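Local coordinates for extracellular solute-binding protein, family 1 (Trichodesmium erythraeum IMS101, PDB 6G7N), which binds ferric iron and probably delivers it to an ABC transporter as the extracellular solute-binding component of an iron uptake system, at residues Lys100-Val112 and Val184-Tyr197. Sequence-based numbering, arbitrary orientation. Where two conformers were deposited one is given.
Sequences KRARVIMYNKNKV and VAAGIGDIGLANSY. With FE (Fe (III) ion), chain E; DAL (D-alanine), chain C.
Met106 packs on Ala194 and Asn195 in an antiparallel strand pair of the periplasmic-binding-protein fold, where strand 96-108 lies beside strand 191-195, which leads to the iron ligand Tyr197. Met106, Arg103 and Arg101 bury the largest surfaces. Paired backbone bonds join Val104 to Ala194 and Met106 to Gly192. With Met106 CG anti to its carbonyl carbon (chi1 -58°), CG rests on Ala194 CB at 4.0 Å, and a bend at chi2 carries CE on to Ala194 CB and Asn195 O. The small methyl of Ala194 leaves room for both carbons, while Ile181 and Met219 also pack on Met106. Gly192 suits its place because a side chain there would crowd Val184. On the other face, the extended chain of Arg103 crosses Asn195 at a slant, guanidinium nearly perpendicular to amide (81°); OD1 meets NH1 edge-on at 2.9 Å in a weak hydrogen bond, while Asp177 supplies the salt bridge. At the far end of the pair, where Asn108 N still bonds Asp190 O, Asn108 ND2 donates to Val184 O (2.9 Å) at the end of helix 177-186, as OD1 accepts from Lys111 N in an Asx motif. An alanine at Asn108 would remove both side-chain bonds, and is likely to leave the Lys111 turn less firmly tied to the helix end. Toward the ligands, bends at chi2 and chi3 turn one guanidinium face of Arg101 to Tyr197 CE2, 3.2 Å from its plane, the two planes 45° apart. Its NH1 donates to D-alanine O and also pairs with Glu270. Tyr197 OH binds the iron(III) ion at 2.0 Å, alongside Tyr141 and Tyr198, and accepts a hydrogen bond from Asn195 ND2 at 3.0 Å, nearly in the amide plane.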
ATOM      1  N   LYS A 100      -3.488  -3.697   5.008  1.00  9.71           N
ATOM      2  CA  LYS A 100      -3.360  -4.099   3.624  1.00 10.42           C
ATOM      3  C   LYS A 100      -4.223  -3.225   2.728  1.00  9.84           C
ATOM      4  O   LYS A 100      -5.361  -2.890   3.057  1.00 10.47           O
ATOM      5  CB  LYS A 100      -3.837  -5.597   3.509  1.00 14.43           C
ATOM      6  CG  LYS A 100      -3.969  -6.245   2.178  1.00 14.84           C
ATOM      7  CD  LYS A 100      -4.359  -7.691   2.446  1.00 14.57           C
ATOM      8  CE  LYS A 100      -5.762  -8.000   2.967  1.00 14.60           C
ATOM      9  NZ  LYS A 100      -6.031  -9.458   2.885  1.00 14.27           N
ATOM     10  N   ARG A 101      -3.670  -2.905   1.558  1.00  9.67           N
ATOM     11  CA  ARG A 101      -4.367  -2.175   0.495  1.00  9.46           C
ATOM     12  C   ARG A 101      -4.281  -3.000  -0.780  1.00  9.51           C
ATOM     13  O   ARG A 101      -3.410  -3.822  -0.949  1.00 10.72           O
ATOM     14  CB  ARG A 101      -3.805  -0.761   0.312  1.00 10.35           C
ATOM     15  CG  ARG A 101      -2.301  -0.675  -0.026  1.00 10.34           C
ATOM     16  CD  ARG A 101      -1.370  -0.541   1.174  1.00 10.26           C
ATOM     17  NE  ARG A 101      -1.622   0.614   2.015  1.00 10.33           N
ATOM     18  CZ  ARG A 101      -1.365   1.887   1.673  1.00 10.50           C
ATOM     19  NH1 ARG A 101      -1.728   2.856   2.484  1.00 11.40           N
ATOM     20  NH2 ARG A 101      -0.782   2.196   0.520  1.00 11.19           N
ATOM     21  N   ALA A 102      -5.192  -2.750  -1.708  1.00  9.69           N
ATOM     22  CA  ALA A 102      -5.171  -3.408  -3.033  1.00  9.96           C
ATOM     23  C   ALA A 102      -5.092  -2.351  -4.113  1.00  9.64           C
ATOM     24  O   ALA A 102      -5.742  -1.313  -4.020  1.00 10.47           O
ATOM     25  CB  ALA A 102      -6.429  -4.248  -3.240  1.00 11.23           C
ATOM     26  N   ARG A 103      -4.279  -2.606  -5.150  1.00  9.58           N
ATOM     27  CA  ARG A 103      -4.219  -1.692  -6.284  1.00 10.03           C
ATOM     28  C   ARG A 103      -5.148  -2.260  -7.354  1.00  9.92           C
ATOM     29  O   ARG A 103      -4.900  -3.329  -7.909  1.00 11.02           O
ATOM     30  CB  ARG A 103      -2.783  -1.447  -6.764  1.00 10.41           C
ATOM     31  CG  ARG A 103      -2.656  -0.220  -7.674  1.00 10.83           C
ATOM     32  CD  ARG A 103      -1.291   0.446  -7.562  1.00 10.61           C
ATOM     33  NE  ARG A 103      -1.209   1.745  -8.222  1.00 10.97           N
ATOM     34  CZ  ARG A 103      -1.734   2.871  -7.718  1.00 10.57           C
ATOM     35  NH1 ARG A 103      -2.386   2.882  -6.567  1.00 10.55           N
ATOM     36  NH2 ARG A 103      -1.597   4.018  -8.386  1.00 11.65           N
ATOM     37  N   VAL A 104      -6.257  -1.550  -7.566  1.00  9.62           N
ATOM     38  CA  VAL A 104      -7.422  -2.069  -8.260  1.00 10.40           C
ATOM     39  C   VAL A 104      -7.743  -1.251  -9.488  1.00  9.66           C
ATOM     40  O   VAL A 104      -7.234  -0.144  -9.675  1.00 10.42           O
ATOM     41  CB  VAL A 104      -8.630  -2.134  -7.313  1.00 11.85           C
ATOM     42  CG1 VAL A 104      -8.305  -3.049  -6.136  1.00 13.25           C
ATOM     43  CG2 VAL A 104      -9.041  -0.735  -6.853  1.00 13.58           C
ATOM     44  N   ILE A 105      -8.658  -1.813 -10.306  1.00 10.60           N
ATOM     45  CA  ILE A 105      -9.198  -1.072 -11.452  1.00 10.70           C
ATOM     46  C   ILE A 105     -10.436  -0.322 -10.977  1.00 11.23           C
ATOM     47  O   ILE A 105     -11.423  -0.920 -10.513  1.00 13.81           O
ATOM     48  CB  ILE A 105      -9.537  -1.988 -12.625  1.00 12.27           C
ATOM     49  CG1 ILE A 105      -8.279  -2.671 -13.172  1.00 12.50           C
ATOM     50  CG2 ILE A 105     -10.197  -1.182 -13.749  1.00 14.22           C
ATOM     51  CD1 ILE A 105      -8.552  -3.830 -14.108  1.00 13.94           C
ATOM     52  N   MET A 106     -10.374   1.002 -11.067  1.00 11.27           N
ATOM     53  CA  MET A 106     -11.522   1.886 -10.818  1.00 12.03           C
ATOM     54  C   MET A 106     -12.203   2.106 -12.161  1.00 12.95           C
ATOM     55  O   MET A 106     -11.517   2.411 -13.158  1.00 15.26           O
ATOM     56  CB  MET A 106     -11.043   3.220 -10.259  1.00 13.21           C
ATOM     57  CG  MET A 106     -10.243   3.107  -8.963  1.00 13.66           C
ATOM     58  SD  MET A 106     -11.284   2.539  -7.588  1.00 16.09           S
ATOM     59  CE  MET A 106     -10.068   2.545  -6.242  1.00 12.97           C
ATOM     60  N   TYR A 107     -13.531   1.921 -12.226  1.00 12.82           N
ATOM     61  CA  TYR A 107     -14.217   1.997 -13.515  1.00 13.20           C
ATOM     62  C   TYR A 107     -15.454   2.871 -13.439  1.00 13.45           C
ATOM     63  O   TYR A 107     -16.143   2.947 -12.425  1.00 14.07           O
ATOM     64  CB  TYR A 107     -14.587   0.618 -14.061  1.00 13.90           C
ATOM     65  CG  TYR A 107     -15.524  -0.200 -13.206  1.00 14.70           C
ATOM     66  CD1 TYR A 107     -15.061  -1.007 -12.175  1.00 15.37           C
ATOM     67  CD2 TYR A 107     -16.914  -0.181 -13.445  1.00 16.87           C
ATOM     68  CE1 TYR A 107     -15.924  -1.752 -11.390  1.00 16.46           C
ATOM     69  CE2 TYR A 107     -17.775  -0.923 -12.642  1.00 18.61           C
ATOM     70  CZ  TYR A 107     -17.283  -1.715 -11.619  1.00 18.99           C
ATOM     71  OH  TYR A 107     -18.132  -2.452 -10.830  1.00 23.93           O
ATOM     72  N   ASN A 108     -15.716   3.582 -14.532  1.00 13.85           N
ATOM     73  CA  ASN A 108     -16.928   4.403 -14.638  1.00 14.41           C
ATOM     74  C   ASN A 108     -18.118   3.454 -14.826  1.00 14.99           C
ATOM     75  O   ASN A 108     -18.192   2.732 -15.820  1.00 16.30           O
ATOM     76  CB  ASN A 108     -16.798   5.362 -15.798  1.00 15.52           C
ATOM     77  CG  ASN A 108     -18.006   6.252 -15.933  1.00 16.39           C
ATOM     78  OD1 ASN A 108     -19.054   5.816 -16.385  1.00 18.30           O
ATOM     79  ND2 ASN A 108     -17.865   7.492 -15.505  1.00 17.98           N
ATOM     80  N   LYS A 109     -19.055   3.479 -13.879  1.00 15.61           N
ATOM     81  CA  LYS A 109     -20.172   2.541 -13.896  1.00 16.80           C
ATOM     82  C   LYS A 109     -21.105   2.707 -15.104  1.00 18.34           C
ATOM     83  O   LYS A 109     -21.708   1.736 -15.557  1.00 20.33           O
ATOM     84  CB  LYS A 109     -20.978   2.620 -12.602  1.00 18.29           C
ATOM     85  CG  LYS A 109     -20.228   2.162 -11.358  1.00 19.46           C
ATOM     86  CD  LYS A 109     -21.173   2.061 -10.170  1.00 24.22           C
ATOM     87  CE  LYS A 109     -20.456   1.513  -8.951  1.00 24.99           C
ATOM     88  NZ  LYS A 109     -21.377   1.206  -7.803  1.00 29.41           N
ATOM     89  N   ASN A 110     -21.218   3.934 -15.610  1.00 17.96           N
ATOM     90  CA  ASN A 110     -22.032   4.220 -16.778  0.50 19.08           C
ATOM     91  C   ASN A 110     -21.404   3.634 -18.049  1.00 18.45           C
ATOM     92  O   ASN A 110     -22.120   3.117 -18.925  1.00 23.57           O
ATOM     93  CB  ASN A 110     -22.186   5.741 -16.910  0.50 20.64           C
ATOM     94  CG  ASN A 110     -23.212   6.137 -17.926  0.50 23.43           C
ATOM     95  OD1 ASN A 110     -24.336   5.659 -17.892  0.50 27.01           O
ATOM     96  ND2 ASN A 110     -22.829   7.012 -18.843  0.50 28.44           N
ATOM     97  N   LYS A 111     -20.073   3.727 -18.164  1.00 18.50           N
ATOM     98  CA  LYS A 111     -19.393   3.398 -19.421  0.50 18.14           C
ATOM     99  C   LYS A 111     -18.835   1.970 -19.475  1.00 18.48           C
ATOM    100  O   LYS A 111     -18.588   1.459 -20.571  1.00 20.32           O
ATOM    101  CB  LYS A 111     -18.276   4.412 -19.712  0.50 20.43           C
ATOM    102  CG  LYS A 111     -18.714   5.876 -19.742  0.50 22.20           C
ATOM    103  CD  LYS A 111     -19.708   6.192 -20.824  0.50 25.81           C
ATOM    104  CE  LYS A 111     -19.010   6.243 -22.161  0.50 26.39           C
ATOM    105  NZ  LYS A 111     -19.948   6.753 -23.198  0.50 27.12           N
ATOM    106  N   VAL A 112     -18.610   1.338 -18.313  1.00 16.94           N
ATOM    107  CA  VAL A 112     -17.897   0.071 -18.224  1.00 16.23           C
ATOM    108  C   VAL A 112     -18.678  -0.918 -17.369  1.00 16.82           C
ATOM    109  O   VAL A 112     -18.939  -0.654 -16.194  1.00 18.85           O
ATOM    110  CB  VAL A 112     -16.499   0.280 -17.609  1.00 16.15           C
ATOM    111  CG1 VAL A 112     -15.725  -1.036 -17.497  1.00 16.22           C
ATOM    112  CG2 VAL A 112     -15.672   1.246 -18.440  1.00 18.07           C
ATOM    113  N   VAL A 184     -12.071   9.437 -13.711  1.00 13.85           N
ATOM    114  CA  VAL A 184     -12.936   8.348 -14.167  1.00 14.27           C
ATOM    115  C   VAL A 184     -14.422   8.727 -14.022  1.00 14.69           C
ATOM    116  O   VAL A 184     -15.210   8.567 -14.956  1.00 16.07           O
ATOM    117  CB  VAL A 184     -12.612   7.045 -13.421  1.00 13.64           C
ATOM    118  CG1 VAL A 184     -13.640   5.968 -13.687  1.00 14.08           C
ATOM    119  CG2 VAL A 184     -11.221   6.539 -13.806  1.00 14.31           C
ATOM    120  N   ALA A 185     -14.798   9.281 -12.872  1.00 14.71           N
ATOM    121  CA  ALA A 185     -16.178   9.736 -12.647  1.00 15.24           C
ATOM    122  C   ALA A 185     -16.585  10.782 -13.680  1.00 16.85           C
ATOM    123  O   ALA A 185     -17.732  10.781 -14.145  1.00 19.86           O
ATOM    124  CB  ALA A 185     -16.333  10.321 -11.244  1.00 15.73           C
ATOM    125  N   ALA A 186     -15.663  11.687 -14.014  1.00 16.85           N
ATOM    126  CA  ALA A 186     -15.949  12.822 -14.929  1.00 18.83           C
ATOM    127  C   ALA A 186     -15.910  12.462 -16.406  1.00 20.00           C
ATOM    128  O   ALA A 186     -16.211  13.298 -17.241  1.00 23.40           O
ATOM    129  CB  ALA A 186     -14.970  13.939 -14.682  1.00 20.92           C
ATOM    130  N   GLY A 187     -15.491  11.251 -16.732  1.00 19.53           N
ATOM    131  CA  GLY A 187     -15.433  10.805 -18.117  1.00 19.60           C
ATOM    132  C   GLY A 187     -14.152  11.120 -18.853  1.00 20.34           C
ATOM    133  O   GLY A 187     -14.065  10.876 -20.061  1.00 22.41           O
ATOM    134  N   ILE A 188     -13.142  11.634 -18.162  1.00 18.07           N
ATOM    135  CA  ILE A 188     -11.838  11.888 -18.775  1.00 18.53           C
ATOM    136  C   ILE A 188     -11.190  10.543 -19.144  1.00 18.03           C
ATOM    137  O   ILE A 188     -10.545  10.404 -20.192  1.00 19.52           O
ATOM    138  CB  ILE A 188     -10.966  12.716 -17.806  1.00 20.08           C
ATOM    139  CG1 ILE A 188     -11.580  14.113 -17.629  1.00 22.48           C
ATOM    140  CG2 ILE A 188      -9.528  12.788 -18.287  1.00 22.32           C
ATOM    141  CD1 ILE A 188     -10.986  14.917 -16.515  1.00 26.99           C
ATOM    142  N   GLY A 189     -11.338   9.567 -18.255  1.00 17.02           N
ATOM    143  CA  GLY A 189     -11.018   8.186 -18.558  1.00 16.66           C
ATOM    144  C   GLY A 189     -12.225   7.324 -18.270  1.00 15.32           C
ATOM    145  O   GLY A 189     -13.130   7.749 -17.515  1.00 17.12           O
ATOM    146  N   ASP A 190     -12.243   6.101 -18.818  1.00 14.40           N
ATOM    147  CA  ASP A 190     -13.257   5.124 -18.424  1.00 15.02           C
ATOM    148  C   ASP A 190     -12.779   4.229 -17.287  1.00 13.44           C
ATOM    149  O   ASP A 190     -13.608   3.695 -16.552  1.00 14.05           O
ATOM    150  CB  ASP A 190     -13.725   4.275 -19.615  1.00 17.30           C
ATOM    151  CG  ASP A 190     -14.564   5.054 -20.621  1.00 20.84           C
ATOM    152  OD1 ASP A 190     -15.027   6.175 -20.325  1.00 23.93           O
ATOM    153  OD2 ASP A 190     -14.731   4.505 -21.719  1.00 24.34           O
ATOM    154  N   ILE A 191     -11.465   4.006 -17.188  1.00 12.67           N
ATOM    155  CA  ILE A 191     -10.891   3.182 -16.134  1.00 13.37           C
ATOM    156  C   ILE A 191      -9.612   3.843 -15.649  1.00 12.57           C
ATOM    157  O   ILE A 191      -8.987   4.649 -16.341  1.00 12.87           O
ATOM    158  CB  ILE A 191     -10.646   1.715 -16.580  1.00 14.25           C
ATOM    159  CG1 ILE A 191      -9.611   1.649 -17.693  1.00 14.39           C
ATOM    160  CG2 ILE A 191     -11.941   1.014 -16.948  1.00 15.42           C
ATOM    161  CD1 ILE A 191      -9.197   0.221 -18.025  1.00 15.86           C
ATOM    162  N   GLY A 192      -9.214   3.472 -14.439  1.00 12.47           N
ATOM    163  CA  GLY A 192      -7.938   3.905 -13.888  1.00 13.56           C
ATOM    164  C   GLY A 192      -7.446   2.925 -12.880  1.00 11.69           C
ATOM    165  O   GLY A 192      -8.156   1.991 -12.535  1.00 12.68           O
ATOM    166  N   LEU A 193      -6.198   3.110 -12.435  1.00 11.51           N
ATOM    167  CA  LEU A 193      -5.656   2.311 -11.327  1.00 11.11           C
ATOM    168  C   LEU A 193      -5.500   3.207 -10.117  1.00 10.82           C
ATOM    169  O   LEU A 193      -5.030   4.341 -10.224  1.00 11.97           O
ATOM    170  CB  LEU A 193      -4.309   1.669 -11.672  1.00 12.98           C
ATOM    171  CG  LEU A 193      -4.287   0.623 -12.765  1.00 13.69           C
ATOM    172  CD1 LEU A 193      -2.944  -0.084 -12.959  1.00 17.05           C
ATOM    173  CD2 LEU A 193      -5.302  -0.493 -12.558  1.00 18.80           C
ATOM    174  N   ALA A 194      -5.903   2.690  -8.960  1.00 10.09           N
ATOM    175  CA  ALA A 194      -5.766   3.416  -7.688  1.00 10.37           C
ATOM    176  C   ALA A 194      -5.846   2.408  -6.559  1.00  9.55           C
ATOM    177  O   ALA A 194      -6.321   1.294  -6.746  1.00 10.75           O
ATOM    178  CB  ALA A 194      -6.826   4.493  -7.538  1.00 11.34           C
ATOM    179  N   ASN A 195      -5.433   2.839  -5.367  1.00  9.64           N
ATOM    180  CA  ASN A 195      -5.575   1.973  -4.200  1.00 10.19           C
ATOM    181  C   ASN A 195      -7.026   1.993  -3.702  1.00  9.81           C
ATOM    182  O   ASN A 195      -7.688   3.034  -3.704  1.00 10.44           O
ATOM    183  CB  ASN A 195      -4.613   2.383  -3.081  1.00 10.74           C
ATOM    184  CG  ASN A 195      -3.156   2.064  -3.363  1.00  9.58           C
ATOM    185  OD1 ASN A 195      -2.840   1.251  -4.247  1.00 10.53           O
ATOM    186  ND2 ASN A 195      -2.262   2.692  -2.603  1.00 10.86           N
ATOM    187  N   SER A 196      -7.448   0.831  -3.215  1.00 10.27           N
ATOM    188  CA  SER A 196      -8.799   0.580  -2.742  1.00 11.56           C
ATOM    189  C   SER A 196      -9.300   1.623  -1.737  1.00 11.18           C
ATOM    190  O   SER A 196     -10.461   2.067  -1.810  1.00 12.20           O
ATOM    191  CB  SER A 196      -8.809  -0.834  -2.108  1.00 11.43           C
ATOM    192  OG  SER A 196      -7.767  -1.010  -1.137  1.00 12.10           O
ATOM    193  N   TYR A 197      -8.443   1.987  -0.781  1.00 10.58           N
ATOM    194  CA  TYR A 197      -8.855   2.860   0.295  1.00 11.00           C
ATOM    195  C   TYR A 197      -9.207   4.264  -0.169  1.00 11.17           C
ATOM    196  O   TYR A 197      -9.897   4.981   0.562  1.00 12.28           O
ATOM    197  CB  TYR A 197      -7.807   2.874   1.433  1.00 11.24           C
ATOM    198  CG  TYR A 197      -6.444   3.330   1.018  1.00 10.48           C
ATOM    199  CD1 TYR A 197      -6.092   4.664   0.982  1.00 11.67           C
ATOM    200  CD2 TYR A 197      -5.470   2.410   0.648  1.00 10.36           C
ATOM    201  CE1 TYR A 197      -4.815   5.062   0.594  1.00 11.92           C
ATOM    202  CE2 TYR A 197      -4.196   2.800   0.247  1.00 10.44           C
ATOM    203  CZ  TYR A 197      -3.864   4.132   0.172  1.00 10.64           C
ATOM    204  OH  TYR A 197      -2.637   4.518  -0.289  1.00 11.65           O
TER
HETATM  205 FE    FE E 403      -1.796   6.299   0.036  1.00 13.05          FE
HETATM  206  N   DAL C 401      -0.866   8.051   1.040  0.80 20.99           N
HETATM  207  CA  DAL C 401      -1.190   7.964   2.503  0.80 22.85           C
HETATM  208  CB  DAL C 401      -0.060   8.549   3.335  0.80 27.91           C
HETATM  209  C   DAL C 401      -1.539   6.581   2.948  0.80 18.87           C
HETATM  210  O   DAL C 401      -1.659   5.727   2.046  0.80 16.87           O
HETATM  211  OXT DAL C 401      -1.689   6.374   4.183  0.80 21.78           O